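Local coordinates for DUF3845 domain-containing protein (Bacteroides thetaiotaomicron VPI-5482, PDB 3GF6) that is of unknown function but is a bacterial lipoprotein with an all-beta fold, built around two antiparallel sheets, at residues R33-E37 against N65-D69; L116-G120 against K211-F215. All coordinates share one frame; numbering follows the deposited sequence. Where two conformers were deposited one is given.

Contact 1: residues R33-E37 against N65-D69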
loop_
_atom_site.group_PDB
_atom_site.type_symbol
_atom_site.label_atom_id
_atom_site.label_comp_id
_atom_site.label_asym_id
_atom_site.label_seq_id
_atom_site.Cartn_x
_atom_site.Cartn_y
_atom_site.Cartn_z
ATOM N N ARG A 33 -10.810 -9.377 -7.598
ATOM C CA ARG A 33 -11.142 -9.552 -6.188
ATOM C C ARG A 33 -10.150 -10.497 -5.554
ATOM O O ARG A 33 -9.881 -11.603 -6.073
ATOM C CB ARG A 33 -12.570 -10.088 -6.016
ATOM C CG ARG A 33 -12.906 -10.572 -4.578
ATOM C CD ARG A 33 -14.401 -10.825 -4.388
ATOM N NE ARG A 33 -14.630 -11.299 -3.030
ATOM C CZ ARG A 33 -14.903 -12.549 -2.677
ATOM N NH1 ARG A 33 -15.036 -13.510 -3.585
ATOM N NH2 ARG A 33 -15.058 -12.837 -1.392
ATOM N N SER A 34 -9.584 -10.029 -4.442
ATOM C CA SER A 34 -8.751 -10.844 -3.567
ATOM C C SER A 34 -9.230 -10.695 -2.125
ATOM O O SER A 34 -9.750 -9.647 -1.731
ATOM C CB SER A 34 -7.267 -10.465 -3.685
ATOM O OG SER A 34 -7.016 -9.142 -3.227
ATOM N N PHE A 35 -9.020 -11.740 -1.334
ATOM C CA PHE A 35 -9.443 -11.771 0.048
ATOM C C PHE A 35 -8.632 -12.816 0.813
ATOM O O PHE A 35 -7.663 -13.390 0.287
ATOM C CB PHE A 35 -10.957 -12.016 0.149
ATOM C CG PHE A 35 -11.410 -13.305 -0.448
ATOM C CD1 PHE A 35 -11.661 -13.391 -1.813
ATOM C CD2 PHE A 35 -11.615 -14.426 0.351
ATOM C CE1 PHE A 35 -12.095 -14.621 -2.382
ATOM C CE2 PHE A 35 -12.059 -15.633 -0.207
ATOM C CZ PHE A 35 -12.300 -15.720 -1.575
ATOM N N ASN A 36 -9.024 -13.053 2.057
ATOM C CA ASN A 36 -8.252 -13.937 2.930
ATOM C C ASN A 36 -9.176 -14.794 3.781
ATOM O O ASN A 36 -10.289 -14.379 4.113
ATOM C CB ASN A 36 -7.371 -13.117 3.864
ATOM C CG ASN A 36 -6.298 -12.296 3.141
ATOM O OD1 ASN A 36 -5.209 -12.802 2.775
ATOM N ND2 ASN A 36 -6.570 -11.023 3.003
ATOM N N GLU A 37 -8.683 -15.976 4.152
ATOM C CA GLU A 37 -9.379 -16.889 5.055
ATOM C C GLU A 37 -8.732 -16.941 6.421
ATOM O O GLU A 37 -9.313 -17.450 7.366
ATOM C CB GLU A 37 -9.437 -18.295 4.460
ATOM C CG GLU A 37 -10.275 -18.376 3.164
ATOM C CD GLU A 37 -10.260 -19.766 2.540
ATOM O OE1 GLU A 37 -9.913 -20.723 3.245
ATOM O OE2 GLU A 37 -10.569 -19.889 1.352
ATOM N N ASN A 65 -3.526 -10.104 -1.099
ATOM C CA ASN A 65 -4.364 -11.014 -0.323
ATOM C C ASN A 65 -4.258 -12.410 -0.932
ATOM O O ASN A 65 -4.133 -12.515 -2.157
ATOM C CB ASN A 65 -5.825 -10.541 -0.258
ATOM C CG ASN A 65 -5.945 -9.126 0.297
ATOM O OD1 ASN A 65 -5.529 -8.883 1.410
ATOM N ND2 ASN A 65 -6.525 -8.190 -0.485
ATOM N N GLN A 66 -4.326 -13.457 -0.100
ATOM C CA GLN A 66 -3.889 -14.797 -0.537
ATOM C C GLN A 66 -4.878 -15.516 -1.460
ATOM O O GLN A 66 -4.450 -16.386 -2.221
ATOM C CB GLN A 66 -3.532 -15.700 0.635
ATOM C CG GLN A 66 -2.291 -15.240 1.445
ATOM C CD GLN A 66 -1.705 -16.357 2.278
ATOM O OE1 GLN A 66 -2.026 -16.506 3.464
ATOM N NE2 GLN A 66 -0.869 -17.173 1.655
ATOM N N GLN A 67 -6.173 -15.237 -1.342
ATOM C CA GLN A 67 -7.211 -15.884 -2.176
ATOM C C GLN A 67 -7.644 -14.990 -3.299
ATOM O O GLN A 67 -7.824 -13.769 -3.115
ATOM C CB GLN A 67 -8.468 -16.229 -1.345
ATOM C CG GLN A 67 -8.213 -17.009 -0.058
ATOM C CD GLN A 67 -7.404 -18.240 -0.249
ATOM O OE1 GLN A 67 -6.472 -18.515 0.529
ATOM N NE2 GLN A 67 -7.740 -19.005 -1.269
ATOM N N LYS A 68 -7.884 -15.604 -4.471
ATOM C CA LYS A 68 -8.445 -14.913 -5.638
ATOM C C LYS A 68 -9.852 -15.431 -5.778
ATOM O O LYS A 68 -10.088 -16.640 -5.659
ATOM C CB LYS A 68 -7.689 -15.259 -6.925
ATOM C CG LYS A 68 -8.078 -14.423 -8.129
ATOM C CD LYS A 68 -7.506 -14.934 -9.423
ATOM C CE LYS A 68 -8.137 -16.275 -9.892
ATOM N NZ LYS A 68 -7.899 -16.527 -11.361
ATOM N N ASP A 69 -10.777 -14.532 -6.066
ATOM C CA ASP A 69 -12.099 -14.953 -6.517
ATOM C C ASP A 69 -11.895 -15.778 -7.799
ATOM O O ASP A 69 -11.277 -15.327 -8.743
ATOM C CB ASP A 69 -12.988 -13.731 -6.744
ATOM C CG ASP A 69 -14.424 -14.075 -7.114
ATOM O OD1 ASP A 69 -14.637 -14.623 -8.196
ATOM O OD2 ASP A 69 -15.371 -13.736 -6.335
HETATM O O HOH W 1 -6.053 -16.987 3.218
#
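Phe35 pairs with Gln67 across a short antiparallel junction, where a beta bulge is flanked by side-chain amide bonds. Phe35 N donates to Gln67 O at 3.0 Å and Gln67 N returns a bond to Phe35 O, while Gln66 also faces Phe35, the pattern of a classic bulge. Above this pair the Phe35 ring is sandwiched: Gln67 CB sits 3.8 Å from the ring centroid as a CH-pi contact, and the Arg33 guanidinium covers the opposite face, with NH2 displaced toward the rim. Arg33 reaches there on an extended chain, and its NH1 closes a salt bridge with Asp69 OD2 at 2.8 Å, meeting the carboxylate on its anti side. Next to this bridge Asp69 N donates nearly straight to Arg33 O.

At the bulge itself, Asn36 OD1 accepts from Gln66 N at 3.1 Å, the donor lying well above the amide plane. Asn36 ND2 meanwhile gives a bond to Asn65 OD1, the two amides standing 86° apart. With CG beside its backbone N (chi1 -56°), Asn65 also donates from ND2 to Ser34 OG at 2.9 Å, in one of the two conformers of Ser34. An alanine in place of Asn36 is likely to leave Gln66 N and Asn65 OD1 without these partners and the Asn65 amide less firmly fixed. A water bridges Glu37 N and Gln67 OE1.

Strand 29-35 has strand 67-68 along one edge and strand 203-219 along the other, where Ser34 bonds through its backbone to Phe215 and, just past the strand's end, Asn36 ND2 also reaches Ser213 O.

Contact 2: residues L116-G120 against K211-F215; sequences LRLKG and KESYF. With EDO (1,2-ethanediol), chain G; EDO (1,2-ethanediol), chain C.
Arg117 packs its guanidinium face against the aliphatic part of Glu212, with Glu212 CB 3.7 Å from Arg117 NH1 and offset toward the rim of the group. At the guanidinium edge, near its plane, NH1 donates to O1 of one ethanediol, while NE is held in a salt bridge by Asp175. The Tyr214 ring offers one face to the backbone of the other strand, where Arg117 N and Leu116 CA lie over it, and Glu212 O lies at its edge. Its CG occupies the position between backbone N and carbonyl carbon (chi1 76°), which folds the ring back over that strand until CE2 comes 3.7 Å from Arg117 CB. Tyr214 OH lies 2.8 Å from O1 of a second ethanediol, and this same O1 donates to Leu116 O. Both ethanediols probably come from the crystallisation liquor.

On the other face of the sheet, Leu116 CD2 meets the edge of the Phe215 ring at CD1, 4.1 Å away. Leu116 also touches Phe190 and Phe215 touches Leu188, both on strand 187-198 of the other sheet.

Arg117 and Tyr214 exchange two backbone bonds, Arg117 N to Tyr214 O at 2.9 Å and Tyr214 N to Arg117 O at 3.0 Å. Beyond them a side chain takes over: Lys119 N donates to Ser213 OG at 2.9 Å, nearly straight (165°). In one of its two conformers, Lys119 NZ forms a salt bridge with Asp210.

Antiparallel pairing with Arg117 and Tyr214 on one face, and Leu116 and Phe215 turned to the second sheet, is consistent with a beta sandwich, as in the related C1q/TNF-like families.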
loop_
_atom_site.group_PDB
_atom_site.type_symbol
_atom_site.label_atom_id
_atom_site.label_comp_id
_atom_site.label_asym_id
_atom_site.label_seq_id
_atom_site.Cartn_x
_atom_site.Cartn_y
_atom_site.Cartn_z
ATOM N N LEU A 116 -12.286 -1.731 -0.747
ATOM C CA LEU A 116 -11.206 -2.422 -0.078
ATOM C C LEU A 116 -11.252 -2.257 1.414
ATOM O O LEU A 116 -11.860 -1.314 1.941
ATOM C CB LEU A 116 -9.835 -1.998 -0.639
ATOM C CG LEU A 116 -9.318 -0.567 -0.415
ATOM C CD1 LEU A 116 -8.746 -0.380 1.007
ATOM C CD2 LEU A 116 -8.260 -0.212 -1.462
ATOM N N ARG A 117 -10.634 -3.204 2.105
ATOM C CA ARG A 117 -10.340 -3.068 3.535
ATOM C C ARG A 117 -8.898 -3.509 3.731
ATOM O O ARG A 117 -8.496 -4.517 3.185
ATOM C CB ARG A 117 -11.286 -3.900 4.404
ATOM C CG ARG A 117 -11.049 -3.743 5.909
ATOM C CD ARG A 117 -12.219 -4.408 6.663
ATOM N NE ARG A 117 -12.070 -4.321 8.107
ATOM C CZ ARG A 117 -12.838 -4.989 8.957
ATOM N NH1 ARG A 117 -13.797 -5.787 8.493
ATOM N NH2 ARG A 117 -12.639 -4.873 10.262
ATOM N N LEU A 118 -8.117 -2.720 4.472
ATOM C CA LEU A 118 -6.750 -3.054 4.830
ATOM C C LEU A 118 -6.669 -3.018 6.337
ATOM O O LEU A 118 -6.828 -1.928 6.955
ATOM C CB LEU A 118 -5.753 -2.052 4.207
ATOM C CG LEU A 118 -4.302 -2.231 4.656
ATOM C CD1 LEU A 118 -3.827 -3.568 4.137
ATOM C CD2 LEU A 118 -3.368 -1.087 4.143
ATOM N N LYS A 119 -6.511 -4.214 6.942
ATOM C CA LYS A 119 -6.510 -4.362 8.388
ATOM C C LYS A 119 -5.300 -5.178 8.757
ATOM O O LYS A 119 -5.026 -6.176 8.117
ATOM C CB LYS A 119 -7.807 -5.056 8.876
ATOM C CG LYS A 119 -7.870 -5.332 10.386
ATOM C CD LYS A 119 -9.239 -5.898 10.780
ATOM C CE LYS A 119 -9.309 -6.400 12.221
ATOM N NZ LYS A 119 -8.386 -5.668 13.122
ATOM N N GLY A 120 -4.589 -4.747 9.782
ATOM C CA GLY A 120 -3.352 -5.409 10.175
ATOM C C GLY A 120 -2.438 -4.577 11.038
ATOM O O GLY A 120 -2.878 -3.662 11.699
ATOM N N LYS A 211 -7.169 -11.254 8.356
ATOM C CA LYS A 211 -8.042 -12.005 7.450
ATOM C C LYS A 211 -9.186 -11.173 6.862
ATOM O O LYS A 211 -9.695 -11.518 5.819
ATOM C CB LYS A 211 -8.576 -13.257 8.155
ATOM C CG LYS A 211 -9.746 -13.059 9.048
ATOM C CD LYS A 211 -10.106 -14.361 9.792
ATOM C CE LYS A 211 -9.844 -14.263 11.278
ATOM N NZ LYS A 211 -10.691 -13.210 11.935
ATOM N N GLU A 212 -9.575 -10.078 7.528
ATOM C CA GLU A 212 -10.628 -9.196 7.044
ATOM C C GLU A 212 -10.204 -8.370 5.815
ATOM O O GLU A 212 -11.045 -7.806 5.149
ATOM C CB GLU A 212 -11.067 -8.213 8.135
ATOM C CG GLU A 212 -11.815 -8.833 9.320
ATOM C CD GLU A 212 -10.941 -9.500 10.363
ATOM O OE1 GLU A 212 -9.690 -9.464 10.336
ATOM O OE2 GLU A 212 -11.548 -10.112 11.236
ATOM N N SER A 213 -8.907 -8.292 5.516
ATOM C CA SER A 213 -8.436 -7.487 4.410
ATOM C C SER A 213 -8.925 -8.087 3.096
ATOM O O SER A 213 -8.946 -9.306 2.924
ATOM C CB SER A 213 -6.921 -7.366 4.420
ATOM O OG SER A 213 -6.424 -6.828 5.634
ATOM N N TYR A 214 -9.350 -7.213 2.189
ATOM C CA TYR A 214 -9.795 -7.609 0.851
ATOM C C TYR A 214 -9.695 -6.443 -0.115
ATOM O O TYR A 214 -9.621 -5.280 0.291
ATOM C CB TYR A 214 -11.250 -8.122 0.855
ATOM C CG TYR A 214 -12.299 -7.055 0.968
ATOM C CD1 TYR A 214 -12.830 -6.458 -0.174
ATOM C CD2 TYR A 214 -12.753 -6.638 2.210
ATOM C CE1 TYR A 214 -13.795 -5.459 -0.091
ATOM C CE2 TYR A 214 -13.728 -5.662 2.333
ATOM C CZ TYR A 214 -14.231 -5.057 1.172
ATOM O OH TYR A 214 -15.204 -4.129 1.273
ATOM N N PHE A 215 -9.758 -6.773 -1.394
ATOM C CA PHE A 215 -9.671 -5.793 -2.455
ATOM C C PHE A 215 -10.589 -6.214 -3.565
ATOM O O PHE A 215 -10.508 -7.345 -4.006
ATOM C CB PHE A 215 -8.229 -5.747 -2.977
ATOM C CG PHE A 215 -8.058 -4.852 -4.149
ATOM C CD1 PHE A 215 -7.829 -3.495 -3.957
ATOM C CD2 PHE A 215 -8.229 -5.324 -5.445
ATOM C CE1 PHE A 215 -7.711 -2.646 -5.058
ATOM C CE2 PHE A 215 -8.138 -4.479 -6.539
ATOM C CZ PHE A 215 -7.870 -3.150 -6.351
HETATM C C1 EDO G . -15.051 -0.936 1.547
HETATM O O1 EDO G . -14.600 -1.745 2.639
HETATM C C2 EDO G . -16.444 -0.420 1.918
HETATM O O2 EDO G . -17.434 -1.106 1.152
HETATM C C1 EDO C . -16.130 -5.627 6.333
HETATM O O1 EDO C . -15.039 -6.273 5.729
HETATM C C2 EDO C . -17.272 -5.775 5.385
HETATM O O2 EDO C . -17.685 -7.098 5.625
#

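How the contacts relate
Both contacts belong to one antiparallel sheet, and their centres lie about 10 Å apart on the same side of the chain's centre. Contact 1 comes first along the chain and closes before contact 2 opens. Strand 203-219 joins them, lying between strand 29-35 of contact 1 and strand 112-123 of contact 2, so that successive neighbours across the sheet come from distant parts of the sequence. The two contacts meet directly: Ser34 O packs against Tyr214 CB at 3.4 Å, and Asn36 CB packs on Lys211 O. Together they illustrate how, in an all-beta chain, a late strand sits between an early and a middle one.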